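Local atomic coordinates of putative DNA-binding protein (Ralstonia eutropha, PDB entry 3HWU), a protein that is of unknown function but belongs to the PCC (DUF296) family and may bind DNA. Residues Leu29-Leu32 with Ala33-Glu36. Sequence-based numbering, arbitrary orientation.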
ATOM      1  N   LEU A  29       1.045  -6.463 -16.389  1.00 10.03           N
ATOM      2  CA  LEU A  29       1.929  -7.091 -15.389  1.00  9.51           C
ATOM      3  C   LEU A  29       2.328  -8.525 -15.780  1.00 10.22           C
ATOM      4  O   LEU A  29       3.478  -8.933 -15.585  1.00 10.50           O
ATOM      5  CB  LEU A  29       1.260  -7.078 -14.017  1.00  9.94           C
ATOM      6  CG  LEU A  29       1.303  -5.704 -13.328  1.00  9.72           C
ATOM      7  CD1 LEU A  29       0.259  -5.653 -12.193  1.00 11.20           C
ATOM      8  CD2 LEU A  29       2.727  -5.379 -12.812  1.00 12.38           C
ATOM      9  N   GLU A  30       1.374  -9.280 -16.326  1.00  9.61           N
ATOM     10  CA  GLU A  30       1.700 -10.582 -16.902  1.00 10.84           C
ATOM     11  C   GLU A  30       2.751 -10.461 -17.985  1.00 10.52           C
ATOM     12  O   GLU A  30       3.701 -11.263 -18.038  1.00 11.08           O
ATOM     13  CB  GLU A  30       0.454 -11.234 -17.481  1.00 11.09           C
ATOM     14  CG  GLU A  30      -0.587 -11.635 -16.427  1.00 13.14           C
ATOM     15  CD  GLU A  30      -1.980 -12.002 -16.970  1.00 15.74           C
ATOM     16  OE1 GLU A  30      -2.246 -11.814 -18.167  1.00 17.63           O
ATOM     17  OE2 GLU A  30      -2.807 -12.443 -16.132  1.00 21.23           O
ATOM     18  N   GLN A  31       2.580  -9.482 -18.884  1.00 10.22           N
ATOM     19  CA  GLN A  31       3.563  -9.305 -19.942  1.00 11.94           C
ATOM     20  C   GLN A  31       4.948  -8.885 -19.408  1.00 10.90           C
ATOM     21  O   GLN A  31       5.982  -9.313 -19.948  1.00 12.69           O
ATOM     22  CB  GLN A  31       3.042  -8.288 -20.973  1.00 13.32           C
ATOM     23  CG  GLN A  31       3.904  -8.281 -22.241  1.00 14.80           C
ATOM     24  CD  GLN A  31       3.799  -9.575 -22.990  1.00 18.99           C
ATOM     25  OE1 GLN A  31       2.707 -10.164 -23.092  1.00 21.33           O
ATOM     26  NE2 GLN A  31       4.934 -10.068 -23.493  1.00 20.79           N
ATOM     27  N   LEU A  32       4.994  -8.018 -18.393  1.00 10.82           N
ATOM     28  CA  LEU A  32       6.265  -7.684 -17.784  1.00 10.74           C
ATOM     29  C   LEU A  32       6.944  -8.954 -17.215  1.00 11.18           C
ATOM     30  O   LEU A  32       8.160  -9.155 -17.356  1.00 11.98           O
ATOM     31  CB  LEU A  32       6.045  -6.661 -16.660  1.00 10.94           C
ATOM     32  CG  LEU A  32       7.312  -6.201 -15.926  1.00 11.54           C
ATOM     33  CD1 LEU A  32       8.161  -5.276 -16.733  1.00 14.23           C
ATOM     34  CD2 LEU A  32       6.924  -5.511 -14.591  1.00 13.26           C
ATOM     35  N   ALA A  33       6.149  -9.780 -16.551  1.00 10.66           N
ATOM     36  CA  ALA A  33       6.684 -11.032 -15.984  1.00 11.05           C
ATOM     37  C   ALA A  33       7.320 -11.913 -17.065  1.00 12.40           C
ATOM     38  O   ALA A  33       8.412 -12.481 -16.881  1.00 12.15           O
ATOM     39  CB  ALA A  33       5.572 -11.797 -15.205  1.00 11.58           C
ATOM     40  N   ARG A  34       6.624 -12.031 -18.195  0.50 12.86           N
ATOM     41  CA  ARG A  34       7.137 -12.819 -19.299  0.50 14.83           C
ATOM     42  C   ARG A  34       8.337 -12.167 -20.000  0.50 14.69           C
ATOM     43  O   ARG A  34       9.296 -12.885 -20.323  0.50 15.59           O
ATOM     44  CB  ARG A  34       6.023 -13.121 -20.307  0.50 14.79           C
ATOM     45  CG  ARG A  34       4.954 -14.102 -19.906  0.50 16.89           C
ATOM     46  CD  ARG A  34       4.095 -14.462 -21.140  0.50 17.82           C
ATOM     47  NE  ARG A  34       3.326 -13.301 -21.573  0.50 19.05           N
ATOM     48  CZ  ARG A  34       2.126 -13.000 -21.102  0.50 20.71           C
ATOM     49  NH1 ARG A  34       1.537 -13.816 -20.235  0.50 23.08           N
ATOM     50  NH2 ARG A  34       1.501 -11.904 -21.507  0.50 18.96           N
ATOM     51  N   ASP A  35       8.318 -10.848 -20.243  1.00 14.46           N
ATOM     52  CA  ASP A  35       9.389 -10.143 -20.964  1.00 15.53           C
ATOM     53  C   ASP A  35      10.663 -10.029 -20.163  1.00 16.54           C
ATOM     54  O   ASP A  35      11.768 -10.097 -20.706  1.00 17.18           O
ATOM     55  CB  ASP A  35       8.996  -8.721 -21.410  1.00 16.81           C
ATOM     56  CG  ASP A  35       7.986  -8.687 -22.535  1.00 18.80           C
ATOM     57  OD1 ASP A  35       7.616  -9.756 -23.070  1.00 20.49           O
ATOM     58  OD2 ASP A  35       7.559  -7.535 -22.859  1.00 22.10           O
ATOM     59  N   GLU A  36      10.521  -9.860 -18.854  1.00 15.69           N
ATOM     60  CA  GLU A  36      11.664  -9.683 -17.986  1.00 15.41           C
ATOM     61  C   GLU A  36      11.947 -10.972 -17.185  1.00 13.10           C
ATOM     62  O   GLU A  36      12.841 -10.957 -16.317  1.00 16.76           O
ATOM     63  CB  GLU A  36      11.452  -8.488 -17.035  1.00 16.11           C
ATOM     64  CG  GLU A  36      11.485  -7.134 -17.725  1.00 18.22           C
ATOM     65  CD  GLU A  36      12.850  -6.717 -18.263  1.00 20.43           C
ATOM     66  OE1 GLU A  36      13.880  -7.110 -17.671  1.00 26.77           O
ATOM     67  OE2 GLU A  36      12.888  -5.952 -19.259  1.00 23.49           O
TER
HETATM   68  O   HOH W   1      -1.052 -11.503 -20.679  1.00 28.08           O
HETATM   69  O   HOH W   2       4.177 -12.847 -24.689  1.00 34.70           O
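Q31 places its CG anti to the backbone N (chi1 -168°) and then bends at chi2, which carries its amide forward along the helix to R34 and D35. In the conformer described here, one of two, R34 bends at chi3 (-68°) and folds its guanidinium back to meet it. The two side chains cross at about a right angle. R34 NH2 donates a nearly straight hydrogen bond of 2.6 Å to Q31 OE1. The oxygen lies at the guanidinium edge, in its plane, whereas NH2 sits above the amide plane and not on a lone pair. At the other end of the amide, Q31 NE2 donates to D35 OD1 at 2.7 Å. This bond is more bent, and NE2 reaches the oxygen from above the carboxylate plane. Q31 thus links i+3 and i+4 partners at once, and the two bonds fix which way its amide is turned.

Two waters add to the network. One accepts from R34 NH2 and donates to E30 OE1. The other accepts from both Q31 NE2 and R34 NE. Water thus bridges the two charged groups of E30 and R34, which do not touch directly: E30 OE1 and R34 NH1 are 4.8 Å apart. The backbone O of E30 lies over one guanidinium face, 3.9 Å above its plane.

Below this polar surface the helix keeps its i to i+4 backbone bonds, from A33 N to L29 O through to E36 N and L32 O at 2.9 Å. L32 CD1 packs on E36 CG at 3.9 Å. The E36 carboxylate turns away and is hydrogen-bonded to Y8 OH.

The contact lies at the C-terminal end of helix 25-35, which packs on the large antiparallel sheet of the PCC domain. L29 rests on I90 of strand 87-97, and A33 on I81 and W83 of strand 72-84.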